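Local coordinates for uncharacterized protein (Legionella pneumophila subsp. pneumophila, PDB 4WRP) that is of unknown function but is classed with the Legionella effector proteins, this chain being its helical C-terminal domain, at residues His66-Arg69 and His70-Val74; Thr54-Ala57 and Lys58-Arg61. All blocks are in the same frame, centred on the assembly; numbering follows the deposited sequence.

Contact 1 (66-74) and contact 2 (54-61) are both surface contacts made between near neighbours in sequence, and each carries one buried ring, H71 or W56. Contact 1 lies at the start of helix 68-83, its centre about 8 Å from that of the chain; contact 2 is a turn in the loop between helices 34-49 and 68-83, about 15 Å out. Their nearest atoms are about 7 Å apart, yet both buried rings meet W13 and Y48. The chemistry differs with the place: helical bonds four residues apart and a polar imidazole in contact 1, three-residue turns, an arginine folded back on its own turn and aromatic packing in contact 2.

Contact 1: His66-Arg69 and His70-Val74; sequences HWNR and HHVKV
The side chains of N68 and V72 meet because their first torsions send them to the same flank of the opening turn of helix 68-83. N68 carries its CG away from its own backbone N (chi1 175°), while the chi1 of 162° in V72 leaves CG2 close beside the V72 backbone N. That methyl therefore comes up to the amide of N68, 3.6 Å from N68 ND2 to V72 CG2, lying to one side of the amide plane and off its centre. It also rests on the backbone, with V72 CG2 3.3 Å from N68 O.

The same carbonyl accepts the shortest of the three main-chain bonds from 66-69 to 70-74: V72 N donates to N68 O at 2.8 Å and almost straight (173° at the hydrogen). Its neighbours repeat the four-residue step of an alpha-helix, H71 N to W67 O at 3.0 Å and K73 N to R69 O at 3.1 Å. The bond from H71 also brings its side-chain root against the acceptor, H71 CB being 3.4 Å from W67 O, before the imidazole runs off toward the interior.

Outside the turn, N68 ND2 bonds to the hydroxyl of Y9 and W67 NE1 to the backbone O of P3. The buried ring of H71 lies among the rings of Y9, H10, W13 and Y48.

The turn thus has two characters. On the exposed side lie R69, H70, whose ring meets F6 edge-to-face, and K73; the K73 ammonium forms a salt bridge with D77 one turn on, and the evident charges, of R69 and K73, lie on this side. Toward the bundle, both nitrogens of H71 are satisfied, ND1 by Y48 OH and NE2 by H10 ND1, which fixes the imidazole in rotation.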
ATOM      1  N   HIS A  66     -12.968   0.043  -5.824  1.00 32.44           N
ATOM      2  CA  HIS A  66     -13.548  -0.258  -4.519  1.00 31.37           C
ATOM      3  C   HIS A  66     -12.479  -0.378  -3.420  1.00 29.51           C
ATOM      4  O   HIS A  66     -12.656   0.084  -2.309  1.00 28.35           O
ATOM      5  CB  HIS A  66     -14.273  -1.565  -4.617  1.00 31.14           C
ATOM      6  CG  HIS A  66     -14.863  -2.011  -3.336  1.00 30.72           C
ATOM      7  ND1 HIS A  66     -15.905  -1.337  -2.731  1.00 32.42           N
ATOM      8  CD2 HIS A  66     -14.574  -3.062  -2.543  1.00 30.20           C
ATOM      9  CE1 HIS A  66     -16.242  -1.974  -1.629  1.00 32.63           C
ATOM     10  NE2 HIS A  66     -15.457  -3.025  -1.499  1.00 31.36           N
ATOM     11  N   TRP A  67     -11.360  -0.999  -3.774  1.00 27.14           N
ATOM     12  CA  TRP A  67     -10.308  -1.294  -2.833  1.00 26.44           C
ATOM     13  C   TRP A  67      -9.500  -0.104  -2.393  1.00 26.18           C
ATOM     14  O   TRP A  67      -8.739  -0.214  -1.448  1.00 26.91           O
ATOM     15  CB  TRP A  67      -9.360  -2.300  -3.445  1.00 27.71           C
ATOM     16  CG  TRP A  67     -10.090  -3.419  -4.040  1.00 30.65           C
ATOM     17  CD1 TRP A  67     -10.266  -3.680  -5.369  1.00 34.33           C
ATOM     18  CD2 TRP A  67     -10.789  -4.415  -3.332  1.00 31.14           C
ATOM     19  NE1 TRP A  67     -11.018  -4.806  -5.525  1.00 33.89           N
ATOM     20  CE2 TRP A  67     -11.340  -5.287  -4.280  1.00 32.98           C
ATOM     21  CE3 TRP A  67     -10.970  -4.683  -1.965  1.00 31.29           C
ATOM     22  CZ2 TRP A  67     -12.088  -6.393  -3.913  1.00 32.11           C
ATOM     23  CZ3 TRP A  67     -11.696  -5.754  -1.605  1.00 30.63           C
ATOM     24  CH2 TRP A  67     -12.262  -6.605  -2.574  1.00 32.12           C
ATOM     25  N   ASN A  68      -9.637   1.009  -3.098  1.00 25.91           N
ATOM     26  CA  ASN A  68      -8.837   2.179  -2.833  1.00 27.53           C
ATOM     27  C   ASN A  68      -8.978   2.672  -1.406  1.00 27.91           C
ATOM     28  O   ASN A  68      -7.999   3.016  -0.774  1.00 25.52           O
ATOM     29  CB  ASN A  68      -9.169   3.308  -3.800  1.00 27.79           C
ATOM     30  CG  ASN A  68      -8.442   4.585  -3.468  1.00 28.64           C
ATOM     31  OD1 ASN A  68      -9.007   5.503  -2.885  1.00 28.92           O
ATOM     32  ND2 ASN A  68      -7.199   4.667  -3.873  1.00 27.23           N
ATOM     33  N   ARG A  69     -10.191   2.698  -0.910  1.00 29.17           N
ATOM     34  CA  ARG A  69     -10.426   3.252   0.390  1.00 31.81           C
ATOM     35  C   ARG A  69      -9.617   2.541   1.469  1.00 31.21           C
ATOM     36  O   ARG A  69      -8.930   3.188   2.257  1.00 30.29           O
ATOM     37  CB  ARG A  69     -11.904   3.226   0.733  1.00 36.43           C
ATOM     38  CG  ARG A  69     -12.157   3.952   2.033  1.00 44.55           C
ATOM     39  CD  ARG A  69     -13.638   3.942   2.304  1.00 53.34           C
ATOM     40  NE  ARG A  69     -13.939   3.893   3.734  1.00 60.28           N
ATOM     41  CZ  ARG A  69     -14.738   4.746   4.368  1.00 62.12           C
ATOM     42  NH1 ARG A  69     -14.964   4.589   5.669  1.00 64.81           N
ATOM     43  NH2 ARG A  69     -15.334   5.727   3.706  1.00 64.78           N
ATOM     44  N   HIS A  70      -9.670   1.215   1.507  1.00 29.40           N
ATOM     45  CA  HIS A  70      -8.959   0.518   2.524  1.00 29.91           C
ATOM     46  C   HIS A  70      -7.447   0.570   2.239  1.00 26.92           C
ATOM     47  O   HIS A  70      -6.645   0.626   3.154  1.00 24.72           O
ATOM     48  CB  HIS A  70      -9.371  -0.930   2.583  1.00 32.53           C
ATOM     49  CG  HIS A  70      -8.665  -1.694   3.646  1.00 37.39           C
ATOM     50  ND1 HIS A  70      -8.930  -1.512   4.987  1.00 42.51           N
ATOM     51  CD2 HIS A  70      -7.692  -2.627   3.575  1.00 40.47           C
ATOM     52  CE1 HIS A  70      -8.168  -2.325   5.696  1.00 41.88           C
ATOM     53  NE2 HIS A  70      -7.392  -2.994   4.862  1.00 44.29           N
ATOM     54  N   HIS A  71      -7.072   0.576   0.964  1.00 25.65           N
ATOM     55  CA  HIS A  71      -5.647   0.596   0.629  1.00 23.56           C
ATOM     56  C   HIS A  71      -4.999   1.905   1.072  1.00 23.20           C
ATOM     57  O   HIS A  71      -3.943   1.900   1.671  1.00 22.44           O
ATOM     58  CB  HIS A  71      -5.462   0.372  -0.829  1.00 24.22           C
ATOM     59  CG  HIS A  71      -4.053   0.095  -1.210  1.00 24.16           C
ATOM     60  ND1 HIS A  71      -3.175   1.099  -1.531  1.00 26.05           N
ATOM     61  CD2 HIS A  71      -3.363  -1.062  -1.345  1.00 25.82           C
ATOM     62  CE1 HIS A  71      -1.996   0.584  -1.819  1.00 25.40           C
ATOM     63  NE2 HIS A  71      -2.089  -0.727  -1.732  1.00 25.37           N
ATOM     64  N   VAL A  72      -5.689   3.008   0.826  1.00 24.48           N
ATOM     65  CA  VAL A  72      -5.319   4.319   1.339  1.00 27.15           C
ATOM     66  C   VAL A  72      -5.205   4.302   2.873  1.00 28.72           C
ATOM     67  O   VAL A  72      -4.231   4.810   3.401  1.00 27.80           O
ATOM     68  CB  VAL A  72      -6.291   5.389   0.805  1.00 29.48           C
ATOM     69  CG1 VAL A  72      -6.275   6.699   1.603  1.00 31.66           C
ATOM     70  CG2 VAL A  72      -5.991   5.624  -0.674  1.00 31.17           C
ATOM     71  N   LYS A  73      -6.174   3.715   3.579  1.00 31.17           N
ATOM     72  CA  LYS A  73      -6.055   3.552   5.041  1.00 31.58           C
ATOM     73  C   LYS A  73      -4.735   2.842   5.437  1.00 29.39           C
ATOM     74  O   LYS A  73      -4.038   3.297   6.325  1.00 27.71           O
ATOM     75  CB  LYS A  73      -7.237   2.789   5.580  1.00 37.72           C
ATOM     76  CG  LYS A  73      -7.587   3.017   7.046  1.00 48.33           C
ATOM     77  CD  LYS A  73      -6.690   2.303   8.060  1.00 55.53           C
ATOM     78  CE  LYS A  73      -6.793   0.777   8.023  1.00 62.51           C
ATOM     79  NZ  LYS A  73      -5.888   0.114   9.021  1.00 64.63           N
ATOM     80  N   VAL A  74      -4.393   1.735   4.785  1.00 25.97           N
ATOM     81  CA  VAL A  74      -3.138   1.045   5.104  1.00 25.69           C
ATOM     82  C   VAL A  74      -1.918   1.935   4.822  1.00 25.18           C
ATOM     83  O   VAL A  74      -1.012   2.032   5.660  1.00 23.57           O
ATOM     84  CB  VAL A  74      -3.061  -0.310   4.357  1.00 27.39           C
ATOM     85  CG1 VAL A  74      -1.745  -1.025   4.651  1.00 27.81           C
ATOM     86  CG2 VAL A  74      -4.259  -1.174   4.807  1.00 29.47           C
TER

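Contact 2: Thr54-Ala57 and Lys58-Arg61; sequences TWWA and KFRR
The carbonyl oxygen A57 O is held twice by R60, once from the backbone and once from the guanidinium. R60 N donates to A57 O at 3.1 Å, from a position lifted 62° out of the carbonyl plane, and R60 NH1 adds a weak bond to A57 O at 3.3 Å. The oxygen lies in the plane of the guanidinium, at its edge. What makes this return possible is a chi1 of 53°, which sets R60 CG between its backbone N and carbonyl carbon; the chain then runs extended to NE, passing close beside the acceptor. R60 CD comes within 3.2 Å of A57 O, so the methylenes pack against the carbonyl that the far end bonds.

One residue earlier, F59 N bonds to W56 O at 3.0 Å. The two main-chain bonds, each spanning three residues, make overlapping tight turns with the bonding pattern of a 3-10 helix. Winding this tight brings the rings of W56 and F59 to the same side, where they touch loosely, W56 CE3 to F59 CD2 being 4.4 Å. CG of K58 sits over one face of the F59 ring, 4.0 Å above its plane and over its centre, before the chain stretches out to a salt bridge with E19.

Within the fold, the turn belongs to the loop that joins helix 34-49 to helix 68-83, and its aromatic side is laid against helix 6-21. F59 rests on A16 and E19 of that helix, while W56 stacks on W13 and touches A16 and I20. The indole NE1 bonds to V44 O, which ties the same ring to helix 34-49; A57 and R60 remain on the outer, exposed side of the turn.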
ATOM      1  N   THR A  54      -0.758  15.342  -6.907  1.00 41.98           N
ATOM      2  CA  THR A  54       0.570  15.773  -7.347  1.00 41.37           C
ATOM      3  C   THR A  54       1.314  14.727  -8.156  1.00 39.30           C
ATOM      4  O   THR A  54       1.863  15.057  -9.181  1.00 39.40           O
ATOM      5  CB  THR A  54       1.470  16.227  -6.193  1.00 42.75           C
ATOM      6  OG1 THR A  54       0.778  17.208  -5.422  1.00 49.20           O
ATOM      7  CG2 THR A  54       2.739  16.873  -6.728  1.00 44.25           C
ATOM      8  N   TRP A  55       1.365  13.482  -7.702  1.00 35.87           N
ATOM      9  CA  TRP A  55       2.252  12.479  -8.311  1.00 35.61           C
ATOM     10  C   TRP A  55       1.522  11.353  -9.001  1.00 35.32           C
ATOM     11  O   TRP A  55       2.116  10.627  -9.771  1.00 35.14           O
ATOM     12  CB  TRP A  55       3.150  11.876  -7.224  1.00 36.79           C
ATOM     13  CG  TRP A  55       4.233  12.775  -6.769  1.00 38.18           C
ATOM     14  CD1 TRP A  55       4.269  13.553  -5.625  1.00 37.05           C
ATOM     15  CD2 TRP A  55       5.465  13.002  -7.452  1.00 38.96           C
ATOM     16  NE1 TRP A  55       5.469  14.243  -5.573  1.00 38.21           N
ATOM     17  CE2 TRP A  55       6.209  13.930  -6.687  1.00 40.16           C
ATOM     18  CE3 TRP A  55       6.003  12.525  -8.654  1.00 41.54           C
ATOM     19  CZ2 TRP A  55       7.459  14.386  -7.089  1.00 42.68           C
ATOM     20  CZ3 TRP A  55       7.270  12.965  -9.042  1.00 44.40           C
ATOM     21  CH2 TRP A  55       7.975  13.885  -8.268  1.00 43.55           C
ATOM     22  N   TRP A  56       0.232  11.194  -8.706  1.00 35.83           N
ATOM     23  CA  TRP A  56      -0.545  10.034  -9.153  1.00 35.20           C
ATOM     24  C   TRP A  56      -1.594  10.335 -10.232  1.00 38.35           C
ATOM     25  O   TRP A  56      -2.470   9.494 -10.471  1.00 36.02           O
ATOM     26  CB  TRP A  56      -1.276   9.427  -7.952  1.00 31.79           C
ATOM     27  CG  TRP A  56      -0.382   8.868  -6.923  1.00 29.13           C
ATOM     28  CD1 TRP A  56       0.283   9.560  -5.984  1.00 28.96           C
ATOM     29  CD2 TRP A  56      -0.000   7.498  -6.761  1.00 26.69           C
ATOM     30  NE1 TRP A  56       1.012   8.734  -5.217  1.00 27.02           N
ATOM     31  CE2 TRP A  56       0.871   7.452  -5.671  1.00 26.24           C
ATOM     32  CE3 TRP A  56      -0.323   6.310  -7.425  1.00 25.80           C
ATOM     33  CZ2 TRP A  56       1.437   6.255  -5.200  1.00 25.46           C
ATOM     34  CZ3 TRP A  56       0.221   5.113  -6.951  1.00 25.08           C
ATOM     35  CH2 TRP A  56       1.097   5.102  -5.856  1.00 25.10           C
ATOM     36  N   ALA A  57      -1.526  11.499 -10.894  1.00 40.83           N
ATOM     37  CA  ALA A  57      -2.573  11.877 -11.875  1.00 42.94           C
ATOM     38  C   ALA A  57      -2.672  10.873 -13.024  1.00 45.62           C
ATOM     39  O   ALA A  57      -3.769  10.498 -13.435  1.00 46.89           O
ATOM     40  CB  ALA A  57      -2.332  13.273 -12.408  1.00 45.85           C
ATOM     41  N   LYS A  58      -1.534  10.394 -13.517  1.00 45.69           N
ATOM     42  CA  LYS A  58      -1.522   9.396 -14.585  1.00 47.39           C
ATOM     43  C   LYS A  58      -2.342   8.142 -14.225  1.00 48.06           C
ATOM     44  O   LYS A  58      -2.848   7.449 -15.102  1.00 48.71           O
ATOM     45  CB  LYS A  58      -0.062   9.000 -14.911  1.00 50.63           C
ATOM     46  CG  LYS A  58       0.064   7.792 -15.835  1.00 53.50           C
ATOM     47  CD  LYS A  58       1.477   7.593 -16.362  1.00 57.62           C
ATOM     48  CE  LYS A  58       1.549   6.315 -17.203  1.00 59.62           C
ATOM     49  NZ  LYS A  58       2.714   6.353 -18.137  1.00 64.99           N
ATOM     50  N   PHE A  59      -2.456   7.844 -12.930  1.00 45.64           N
ATOM     51  CA  PHE A  59      -3.105   6.643 -12.449  1.00 42.90           C
ATOM     52  C   PHE A  59      -4.415   6.948 -11.742  1.00 43.17           C
ATOM     53  O   PHE A  59      -4.841   6.174 -10.889  1.00 43.50           O
ATOM     54  CB  PHE A  59      -2.158   5.947 -11.466  1.00 41.51           C
ATOM     55  CG  PHE A  59      -0.849   5.620 -12.057  1.00 39.92           C
ATOM     56  CD1 PHE A  59      -0.730   4.555 -12.918  1.00 43.29           C
ATOM     57  CD2 PHE A  59       0.249   6.374 -11.779  1.00 39.03           C
ATOM     58  CE1 PHE A  59       0.488   4.243 -13.493  1.00 42.44           C
ATOM     59  CE2 PHE A  59       1.459   6.070 -12.343  1.00 39.09           C
ATOM     60  CZ  PHE A  59       1.570   5.016 -13.217  1.00 41.57           C
ATOM     61  N   ARG A  60      -5.034   8.068 -12.080  1.00 42.21           N
ATOM     62  CA  ARG A  60      -6.216   8.594 -11.381  1.00 45.77           C
ATOM     63  C   ARG A  60      -7.336   7.569 -11.305  1.00 43.37           C
ATOM     64  O   ARG A  60      -8.156   7.602 -10.399  1.00 40.58           O
ATOM     65  CB  ARG A  60      -6.712   9.900 -12.053  1.00 51.14           C
ATOM     66  CG  ARG A  60      -6.967   9.799 -13.567  1.00 58.86           C
ATOM     67  CD  ARG A  60      -6.743  11.128 -14.333  1.00 67.43           C
ATOM     68  NE  ARG A  60      -7.046  11.064 -15.783  1.00 71.86           N
ATOM     69  CZ  ARG A  60      -6.254  10.561 -16.747  1.00 74.16           C
ATOM     70  NH1 ARG A  60      -5.073  10.028 -16.473  1.00 72.42           N
ATOM     71  NH2 ARG A  60      -6.651  10.587 -18.020  1.00 78.65           N
ATOM     72  N   ARG A  61      -7.328   6.645 -12.261  1.00 45.50           N
ATOM     73  CA  ARG A  61      -8.277   5.550 -12.338  1.00 48.76           C
ATOM     74  C   ARG A  61      -8.299   4.664 -11.073  1.00 44.25           C
ATOM     75  O   ARG A  61      -9.362   4.200 -10.655  1.00 43.22           O
ATOM     76  CB  ARG A  61      -7.943   4.685 -13.565  1.00 54.57           C
ATOM     77  CG  ARG A  61      -8.972   3.610 -13.830  1.00 62.48           C
ATOM     78  CD  ARG A  61      -8.967   3.117 -15.268  1.00 71.82           C
ATOM     79  NE  ARG A  61      -9.611   1.802 -15.380  1.00 78.40           N
ATOM     80  CZ  ARG A  61      -9.814   1.151 -16.521  1.00 84.09           C
ATOM     81  NH1 ARG A  61     -10.391  -0.041 -16.498  1.00 85.85           N
ATOM     82  NH2 ARG A  61      -9.441   1.681 -17.688  1.00 87.16           N
TER